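PDB 6IV9: Cas13d from uncultured Ruminococcus sp, which binds a CRISPR RNA and, through its two HEPN domains, probably carries out crRNA maturation and target RNA cleavage. Local coordinates for residues I72-K77 against V82-V87; G336-I341 against A476-D481. The protein carries 2 engineered substitutions. All coordinates share one frame; numbering follows the deposited sequence.

Interaction 1: I72-K77 against V82-V87; sequences ITSFGK and VLEYEV. With nucleotides of chain B.
Ser74 and Glu84 meet on one face of a beta hairpin, where the serine OG donates to the glutamate OE2 at 2.7 Å, entering on the anti lone pair, away from the other carboxylate oxygen. A bend in the glutamate side chain (chi2 -85°) folds the carboxylate back across the strand pair to that hydroxyl. A classic beta bulge lies next to this bond: Glu84 and Tyr85 both face Ile72. Glu84 N reaches Ile72 O at 2.8 Å, while Tyr85 N makes only a weak bond to the same oxygen. Beyond the bulge Ser74 and Val82 form a hydrogen-bonded pair, and Val82 CB lies 3.4 Å from Ser74 OG. On the other face Thr73 CG2 meets Leu83 CD2 at 3.8 Å, the two side chains crossing obliquely. Phe75 turns away from the partner strand to the crRNA, with O2 of C30 of chain B 3.4 Å above the centre of one ring face. Ser98, Ser103 and the backbone of Asn104 also bind the Glu84 carboxylate. The hairpin strands are the inner pair of a four-stranded antiparallel sheet, 60-65 flanking 69-75 and 94-96 flanking 81-88, while strand 105-110 packs against Ile72 and Glu84.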
loop_
_atom_site.group_PDB
_atom_site.type_symbol
_atom_site.label_atom_id
_atom_site.label_comp_id
_atom_site.label_asym_id
_atom_site.label_seq_id
_atom_site.Cartn_x
_atom_site.Cartn_y
_atom_site.Cartn_z
ATOM N N ILE A 72 -13.079 17.664 24.952
ATOM C CA ILE A 72 -13.642 16.331 24.644
ATOM C C ILE A 72 -14.371 16.414 23.308
ATOM O O ILE A 72 -15.179 17.293 23.141
ATOM C CB ILE A 72 -14.580 15.919 25.784
ATOM C CG1 ILE A 72 -13.802 15.798 27.092
ATOM C CG2 ILE A 72 -15.330 14.658 25.436
ATOM C CD1 ILE A 72 -14.586 15.257 28.232
ATOM N N THR A 73 -14.066 15.502 22.397
ATOM C CA THR A 73 -14.750 15.506 21.093
ATOM C C THR A 73 -15.497 14.186 20.912
ATOM O O THR A 73 -15.151 13.215 21.538
ATOM C CB THR A 73 -13.787 15.700 19.917
ATOM O OG1 THR A 73 -12.950 14.556 19.831
ATOM C CG2 THR A 73 -12.960 16.960 20.004
ATOM N N SER A 74 -16.524 14.220 20.088
ATOM C CA SER A 74 -17.318 13.022 19.746
ATOM C C SER A 74 -17.222 12.801 18.239
ATOM O O SER A 74 -16.728 13.651 17.537
ATOM C CB SER A 74 -18.742 13.106 20.215
ATOM O OG SER A 74 -19.473 14.053 19.480
ATOM N N PHE A 75 -17.662 11.648 17.784
ATOM C CA PHE A 75 -17.547 11.377 16.342
ATOM C C PHE A 75 -18.671 12.038 15.561
ATOM O O PHE A 75 -19.825 11.844 15.845
ATOM C CB PHE A 75 -17.610 9.879 16.070
ATOM C CG PHE A 75 -16.465 9.101 16.648
ATOM C CD1 PHE A 75 -15.274 8.985 15.967
ATOM C CD2 PHE A 75 -16.595 8.465 17.862
ATOM C CE1 PHE A 75 -14.230 8.254 16.497
ATOM C CE2 PHE A 75 -15.551 7.730 18.390
ATOM C CZ PHE A 75 -14.369 7.636 17.706
ATOM N N GLY A 76 -18.263 12.789 14.559
ATOM C CA GLY A 76 -19.161 13.326 13.535
ATOM C C GLY A 76 -19.155 12.370 12.350
ATOM O O GLY A 76 -18.803 11.215 12.525
ATOM N N LYS A 77 -19.553 12.839 11.179
ATOM C CA LYS A 77 -19.529 11.984 9.977
ATOM C C LYS A 77 -18.073 11.694 9.619
ATOM O O LYS A 77 -17.270 12.596 9.679
ATOM C CB LYS A 77 -20.234 12.669 8.807
ATOM C CG LYS A 77 -20.678 11.733 7.695
ATOM C CD LYS A 77 -20.994 12.401 6.377
ATOM C CE LYS A 77 -21.183 11.409 5.246
ATOM N NZ LYS A 77 -20.054 10.462 5.124
ATOM N N VAL A 82 -16.708 16.468 16.679
ATOM C CA VAL A 82 -17.715 17.404 17.233
ATOM C C VAL A 82 -17.152 17.848 18.579
ATOM O O VAL A 82 -16.998 17.005 19.435
ATOM C CB VAL A 82 -19.076 16.715 17.417
ATOM C CG1 VAL A 82 -20.046 17.584 18.183
ATOM C CG2 VAL A 82 -19.673 16.276 16.103
ATOM N N LEU A 83 -16.805 19.120 18.717
ATOM C CA LEU A 83 -16.305 19.566 20.036
ATOM C C LEU A 83 -17.493 19.495 20.990
ATOM O O LEU A 83 -18.518 20.083 20.697
ATOM C CB LEU A 83 -15.763 20.988 19.928
ATOM C CG LEU A 83 -14.276 21.076 19.628
ATOM C CD1 LEU A 83 -13.895 22.470 19.174
ATOM C CD2 LEU A 83 -13.482 20.663 20.838
ATOM N N GLU A 84 -17.340 18.773 22.083
ATOM C CA GLU A 84 -18.481 18.598 22.996
ATOM C C GLU A 84 -18.297 19.426 24.260
ATOM O O GLU A 84 -19.208 20.143 24.625
ATOM C CB GLU A 84 -18.592 17.128 23.386
ATOM C CG GLU A 84 -19.044 16.227 22.256
ATOM C CD GLU A 84 -20.546 16.123 22.071
ATOM O OE1 GLU A 84 -21.255 16.848 22.731
ATOM O OE2 GLU A 84 -20.975 15.318 21.274
ATOM N N TYR A 85 -17.166 19.268 24.928
ATOM C CA TYR A 85 -17.002 19.986 26.206
ATOM C C TYR A 85 -15.593 20.513 26.397
ATOM O O TYR A 85 -14.661 19.953 25.891
ATOM C CB TYR A 85 -17.244 19.033 27.373
ATOM C CG TYR A 85 -18.633 18.470 27.435
ATOM C CD1 TYR A 85 -18.947 17.313 26.762
ATOM C CD2 TYR A 85 -19.628 19.096 28.152
ATOM C CE1 TYR A 85 -20.216 16.782 26.795
ATOM C CE2 TYR A 85 -20.904 18.578 28.202
ATOM C CZ TYR A 85 -21.200 17.424 27.510
ATOM O OH TYR A 85 -22.448 16.894 27.537
ATOM N N GLU A 86 -15.508 21.589 27.158
ATOM C CA GLU A 86 -14.217 22.126 27.614
ATOM C C GLU A 86 -14.217 21.909 29.125
ATOM O O GLU A 86 -15.197 22.252 29.740
ATOM C CB GLU A 86 -14.094 23.600 27.270
ATOM C CG GLU A 86 -12.851 24.218 27.842
ATOM C CD GLU A 86 -12.824 25.703 27.591
ATOM O OE1 GLU A 86 -13.255 26.117 26.523
ATOM O OE2 GLU A 86 -12.399 26.420 28.468
ATOM N N VAL A 87 -13.168 21.311 29.663
ATOM C CA VAL A 87 -13.088 21.009 31.116
ATOM C C VAL A 87 -11.868 21.711 31.701
ATOM O O VAL A 87 -10.842 21.712 31.060
ATOM C CB VAL A 87 -13.019 19.494 31.371
ATOM C CG1 VAL A 87 -12.884 19.157 32.838
ATOM C CG2 VAL A 87 -14.180 18.756 30.751
ATOM P P C B 30 -9.740 1.362 15.580
ATOM O OP1 C B 30 -9.903 -0.051 15.801
ATOM O OP2 C B 30 -9.326 1.900 14.272
ATOM O "O5'" C B 30 -11.104 2.136 15.835
ATOM C "C5'" C B 30 -11.945 1.790 16.942
ATOM C "C4'" C B 30 -13.318 2.371 16.730
ATOM O "O4'" C B 30 -13.271 3.820 16.704
ATOM C "C3'" C B 30 -14.066 2.034 15.460
ATOM O "O3'" C B 30 -14.558 0.708 15.495
ATOM C "C2'" C B 30 -15.188 3.078 15.515
ATOM O "O2'" C B 30 -16.245 2.703 16.390
ATOM C "C1'" C B 30 -14.425 4.290 16.046
ATOM N N1 C B 30 -14.023 5.236 14.999
ATOM C C2 C B 30 -15.045 5.989 14.447
ATOM O O2 C B 30 -16.198 5.823 14.877
ATOM N N3 C B 30 -14.759 6.874 13.467
ATOM C C4 C B 30 -13.493 7.074 13.096
ATOM N N4 C B 30 -13.257 8.032 12.215
ATOM C C5 C B 30 -12.413 6.345 13.680
ATOM C C6 C B 30 -12.720 5.496 14.676
ATOM P P A B 29 -4.125 3.674 14.953
ATOM O OP1 A B 29 -4.393 4.136 13.637
ATOM O OP2 A B 29 -3.348 4.472 15.931
ATOM O "O5'" A B 29 -5.567 3.337 15.544
ATOM C "C5'" A B 29 -5.686 2.694 16.816
ATOM C "C4'" A B 29 -6.906 3.243 17.511
ATOM O "O4'" A B 29 -6.704 4.668 17.694
ATOM C "C3'" A B 29 -8.194 3.167 16.707
ATOM O "O3'" A B 29 -8.742 1.844 16.710
ATOM C "C2'" A B 29 -9.027 4.228 17.424
ATOM O "O2'" A B 29 -9.530 3.740 18.665
ATOM C "C1'" A B 29 -7.960 5.314 17.664
ATOM N N9 A B 29 -7.924 6.267 16.598
ATOM C C8 A B 29 -7.113 6.299 15.488
ATOM N N7 A B 29 -7.459 7.209 14.621
ATOM C C5 A B 29 -8.582 7.799 15.178
ATOM C C6 A B 29 -9.448 8.797 14.721
ATOM N N6 A B 29 -9.286 9.448 13.572
ATOM N N1 A B 29 -10.491 9.139 15.517
ATOM C C2 A B 29 -10.640 8.503 16.678
ATOM N N3 A B 29 -9.905 7.530 17.201
ATOM C C4 A B 29 -8.902 7.197 16.373
#

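Interaction 2: G336-I341 against A476-D481. With nucleotides of chain B.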
loop_
_atom_site.group_PDB
_atom_site.type_symbol
_atom_site.label_atom_id
_atom_site.label_comp_id
_atom_site.label_asym_id
_atom_site.label_seq_id
_atom_site.Cartn_x
_atom_site.Cartn_y
_atom_site.Cartn_z
ATOM N N GLY A 336 -19.919 5.929 -23.464
ATOM C CA GLY A 336 -19.036 4.867 -22.961
ATOM C C GLY A 336 -19.699 4.022 -21.892
ATOM O O GLY A 336 -19.217 2.938 -21.644
ATOM N N ASN A 337 -20.708 4.558 -21.224
ATOM C CA ASN A 337 -21.396 3.870 -20.108
ATOM C C ASN A 337 -22.884 3.698 -20.410
ATOM O O ASN A 337 -23.639 3.527 -19.482
ATOM C CB ASN A 337 -21.148 4.622 -18.804
ATOM C CG ASN A 337 -19.699 4.543 -18.395
ATOM O OD1 ASN A 337 -19.303 3.609 -17.746
ATOM N ND2 ASN A 337 -18.908 5.502 -18.802
ATOM N N LYS A 338 -23.241 3.688 -21.689
ATOM C CA LYS A 338 -24.658 3.670 -22.142
ATOM C C LYS A 338 -25.406 2.423 -21.679
ATOM O O LYS A 338 -26.570 2.528 -21.438
ATOM C CB LYS A 338 -24.748 3.826 -23.659
ATOM C CG LYS A 338 -24.095 2.717 -24.462
ATOM C CD LYS A 338 -23.843 3.065 -25.895
ATOM C CE LYS A 338 -25.113 3.070 -26.707
ATOM N NZ LYS A 338 -24.828 3.298 -28.132
ATOM N N VAL A 339 -24.761 1.278 -21.635
ATOM C CA VAL A 339 -25.554 0.092 -21.241
ATOM C C VAL A 339 -26.069 0.236 -19.809
ATOM O O VAL A 339 -27.249 0.115 -19.604
ATOM C CB VAL A 339 -24.678 -1.157 -21.359
ATOM C CG1 VAL A 339 -25.379 -2.358 -20.784
ATOM C CG2 VAL A 339 -24.214 -1.401 -22.774
ATOM N N ASN A 340 -25.188 0.500 -18.855
ATOM C CA ASN A 340 -25.648 0.642 -17.457
ATOM C C ASN A 340 -26.551 1.862 -17.316
ATOM O O ASN A 340 -27.537 1.771 -16.623
ATOM C CB ASN A 340 -24.484 0.654 -16.473
ATOM C CG ASN A 340 -23.819 -0.696 -16.373
ATOM O OD1 ASN A 340 -24.135 -1.594 -17.123
ATOM N ND2 ASN A 340 -22.902 -0.837 -15.442
ATOM N N ILE A 341 -26.197 2.965 -17.958
ATOM C CA ILE A 341 -27.013 4.198 -17.798
ATOM C C ILE A 341 -28.435 3.952 -18.318
ATOM O O ILE A 341 -29.362 4.311 -17.624
ATOM C CB ILE A 341 -26.331 5.403 -18.459
ATOM C CG1 ILE A 341 -25.122 5.861 -17.639
ATOM C CG2 ILE A 341 -27.329 6.525 -18.649
ATOM C CD1 ILE A 341 -24.189 6.767 -18.370
ATOM N N ALA A 476 -27.857 0.610 -29.447
ATOM C CA ALA A 476 -29.001 1.543 -29.372
ATOM C C ALA A 476 -28.544 2.999 -29.324
ATOM O O ALA A 476 -27.467 3.266 -28.833
ATOM C CB ALA A 476 -29.849 1.210 -28.183
ATOM N N ASP A 477 -29.361 3.895 -29.867
ATOM C CA ASP A 477 -29.037 5.339 -29.856
ATOM C C ASP A 477 -29.101 5.842 -28.417
ATOM O O ASP A 477 -30.003 5.440 -27.694
ATOM C CB ASP A 477 -30.058 6.137 -30.663
ATOM C CG ASP A 477 -29.563 6.602 -32.020
ATOM O OD1 ASP A 477 -28.584 6.024 -32.528
ATOM O OD2 ASP A 477 -30.160 7.555 -32.549
ATOM N N MET A 478 -28.152 6.674 -28.018
ATOM C CA MET A 478 -28.255 7.272 -26.668
ATOM C C MET A 478 -28.328 8.784 -26.875
ATOM O O MET A 478 -27.289 9.400 -27.136
ATOM C CB MET A 478 -27.053 6.905 -25.798
ATOM C CG MET A 478 -27.457 6.067 -24.625
ATOM S SD MET A 478 -27.745 7.040 -23.152
ATOM C CE MET A 478 -28.789 5.916 -22.239
ATOM N N ASP A 479 -29.537 9.326 -26.824
ATOM C CA ASP A 479 -29.705 10.774 -27.074
ATOM C C ASP A 479 -29.583 11.553 -25.766
ATOM O O ASP A 479 -30.601 12.004 -25.250
ATOM C CB ASP A 479 -30.978 11.064 -27.871
ATOM C CG ASP A 479 -30.970 12.433 -28.533
ATOM O OD1 ASP A 479 -29.961 12.767 -29.192
ATOM O OD2 ASP A 479 -31.971 13.154 -28.379
ATOM N N PHE A 480 -28.372 11.637 -25.235
ATOM C CA PHE A 480 -28.119 12.463 -24.032
ATOM C C PHE A 480 -26.910 13.336 -24.351
ATOM O O PHE A 480 -26.000 12.868 -24.993
ATOM C CB PHE A 480 -28.010 11.607 -22.772
ATOM C CG PHE A 480 -29.331 11.183 -22.191
ATOM C CD1 PHE A 480 -30.095 12.065 -21.457
ATOM C CD2 PHE A 480 -29.818 9.908 -22.390
ATOM C CE1 PHE A 480 -31.317 11.686 -20.938
ATOM C CE2 PHE A 480 -31.038 9.526 -21.862
ATOM C CZ PHE A 480 -31.784 10.413 -21.135
ATOM N N ASP A 481 -26.982 14.601 -23.985
ATOM C CA ASP A 481 -25.869 15.532 -24.245
ATOM C C ASP A 481 -24.753 15.228 -23.250
ATOM O O ASP A 481 -25.023 15.221 -22.070
ATOM C CB ASP A 481 -26.350 16.969 -24.049
ATOM C CG ASP A 481 -25.472 18.015 -24.701
ATOM O OD1 ASP A 481 -24.390 17.673 -25.177
ATOM O OD2 ASP A 481 -25.891 19.173 -24.723
ATOM P P U B 43 -13.769 0.690 -12.101
ATOM O OP1 U B 43 -13.367 1.599 -10.965
ATOM O OP2 U B 43 -14.832 -0.291 -11.889
ATOM O "O5'" U B 43 -14.156 1.703 -13.259
ATOM C "C5'" U B 43 -14.477 1.235 -14.577
ATOM C "C4'" U B 43 -15.206 2.318 -15.340
ATOM O "O4'" U B 43 -14.242 3.366 -15.556
ATOM C "C3'" U B 43 -15.677 1.932 -16.754
ATOM O "O3'" U B 43 -16.981 1.398 -16.600
ATOM C "C2'" U B 43 -15.628 3.284 -17.484
ATOM O "O2'" U B 43 -16.727 4.025 -17.002
ATOM C "C1'" U B 43 -14.370 3.915 -16.870
ATOM N N1 U B 43 -13.137 3.640 -17.622
ATOM C C2 U B 43 -12.986 4.230 -18.854
ATOM O O2 U B 43 -13.798 5.000 -19.322
ATOM N N3 U B 43 -11.841 3.892 -19.518
ATOM C C4 U B 43 -10.850 3.049 -19.091
ATOM O O4 U B 43 -9.871 2.858 -19.810
ATOM C C5 U B 43 -11.072 2.475 -17.807
ATOM C C6 U B 43 -12.181 2.779 -17.132
ATOM P P A B 44 -17.349 -0.121 -16.994
ATOM O OP1 A B 44 -18.695 -0.369 -16.444
ATOM O OP2 A B 44 -16.245 -1.003 -16.492
ATOM O "O5'" A B 44 -17.178 -0.112 -18.585
ATOM C "C5'" A B 44 -18.267 0.439 -19.406
ATOM C "C4'" A B 44 -18.164 -0.034 -20.835
ATOM O "O4'" A B 44 -16.965 0.488 -21.468
ATOM C "C3'" A B 44 -18.062 -1.558 -20.952
ATOM O "O3'" A B 44 -18.730 -2.026 -22.132
ATOM C "C2'" A B 44 -16.565 -1.771 -21.029
ATOM O "O2'" A B 44 -16.187 -2.940 -21.705
ATOM C "C1'" A B 44 -16.144 -0.592 -21.878
ATOM N N9 A B 44 -14.763 -0.200 -21.652
ATOM C C8 A B 44 -14.065 -0.058 -20.471
ATOM N N7 A B 44 -12.837 0.368 -20.632
ATOM C C5 A B 44 -12.722 0.527 -22.007
ATOM C C6 A B 44 -11.674 0.972 -22.814
ATOM N N6 A B 44 -10.484 1.328 -22.334
ATOM N N1 A B 44 -11.881 1.018 -24.152
ATOM C C2 A B 44 -13.082 0.666 -24.628
ATOM N N3 A B 44 -14.155 0.243 -23.964
ATOM C C4 A B 44 -13.903 0.191 -22.644
#
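The start of helix 338-347 meets the loop that follows helix 467-475, a helix-to-loop contact between parts of the chain far apart in sequence, with crRNA bound at the same helix start. Lys338 and Met478 form its centre, their CA atoms 6.8 Å apart. Lys338 CG sits between the backbone N and the carbonyl carbon (chi1 62°), and a further bend at chi3 carries the amine to the carbonyl of Ala476, just past the end of helix 467-475. NZ donates to Ala476 O at 2.7 Å, approaching nearly along the C=O axis with a C=O...N angle of 165°. The same amine also hydrogen-bonds Gly474 O and forms a salt bridge with Glu335. Nearer the backbone, Lys338 CB rests against Met478 CG at 3.6 Å, so the lysine offers an apolar root as well as a charged end. Bent at its own chi2 (-95°), the methionine brings CE to Ile341 CG2 at 3.9 Å, the two side chains crossing at about a right angle. Asn337, at the N-cap position, turns instead to the RNA: its OD1 accepts from O2' of U43 of chain B at 2.7 Å, while ND2 returns a weak bond to that hydroxyl. With an alanine in place of Lys338, Glu335 would probably lose its charged mate and the carbonyls of Gly474 and Ala476 this shared donor. Chemically, one ammonium group gathers two carbonyls from the end of a helix, where the helix dipole is likely to favour a positive charge, and the carboxylate of Glu335, in the short helix 333-336; the Asn337 bonds go to the ribose 2'-hydroxyl, so this part of the contact probably does not depend on the base.

How the interactions relate
Interactions 1 and 2 illustrate how one RNA can be gripped at distant points by unlike scaffolds. Their centres lie 47 Å apart and their nearest atoms about 24 Å apart, so the two do not touch; along the chain, interaction 1 closes before interaction 2 opens. What they share is the crRNA of chain B. The hairpin of 72-77 and 82-87 presents an aromatic ring to the bases of C30 and A29, whereas 336-341 offers an amide to the ribose of U43, thirteen nucleotides beyond C30. In both, the residue that meets the RNA lies on the same segment as those that meet the partner segment, but takes little or no part in that contact itself.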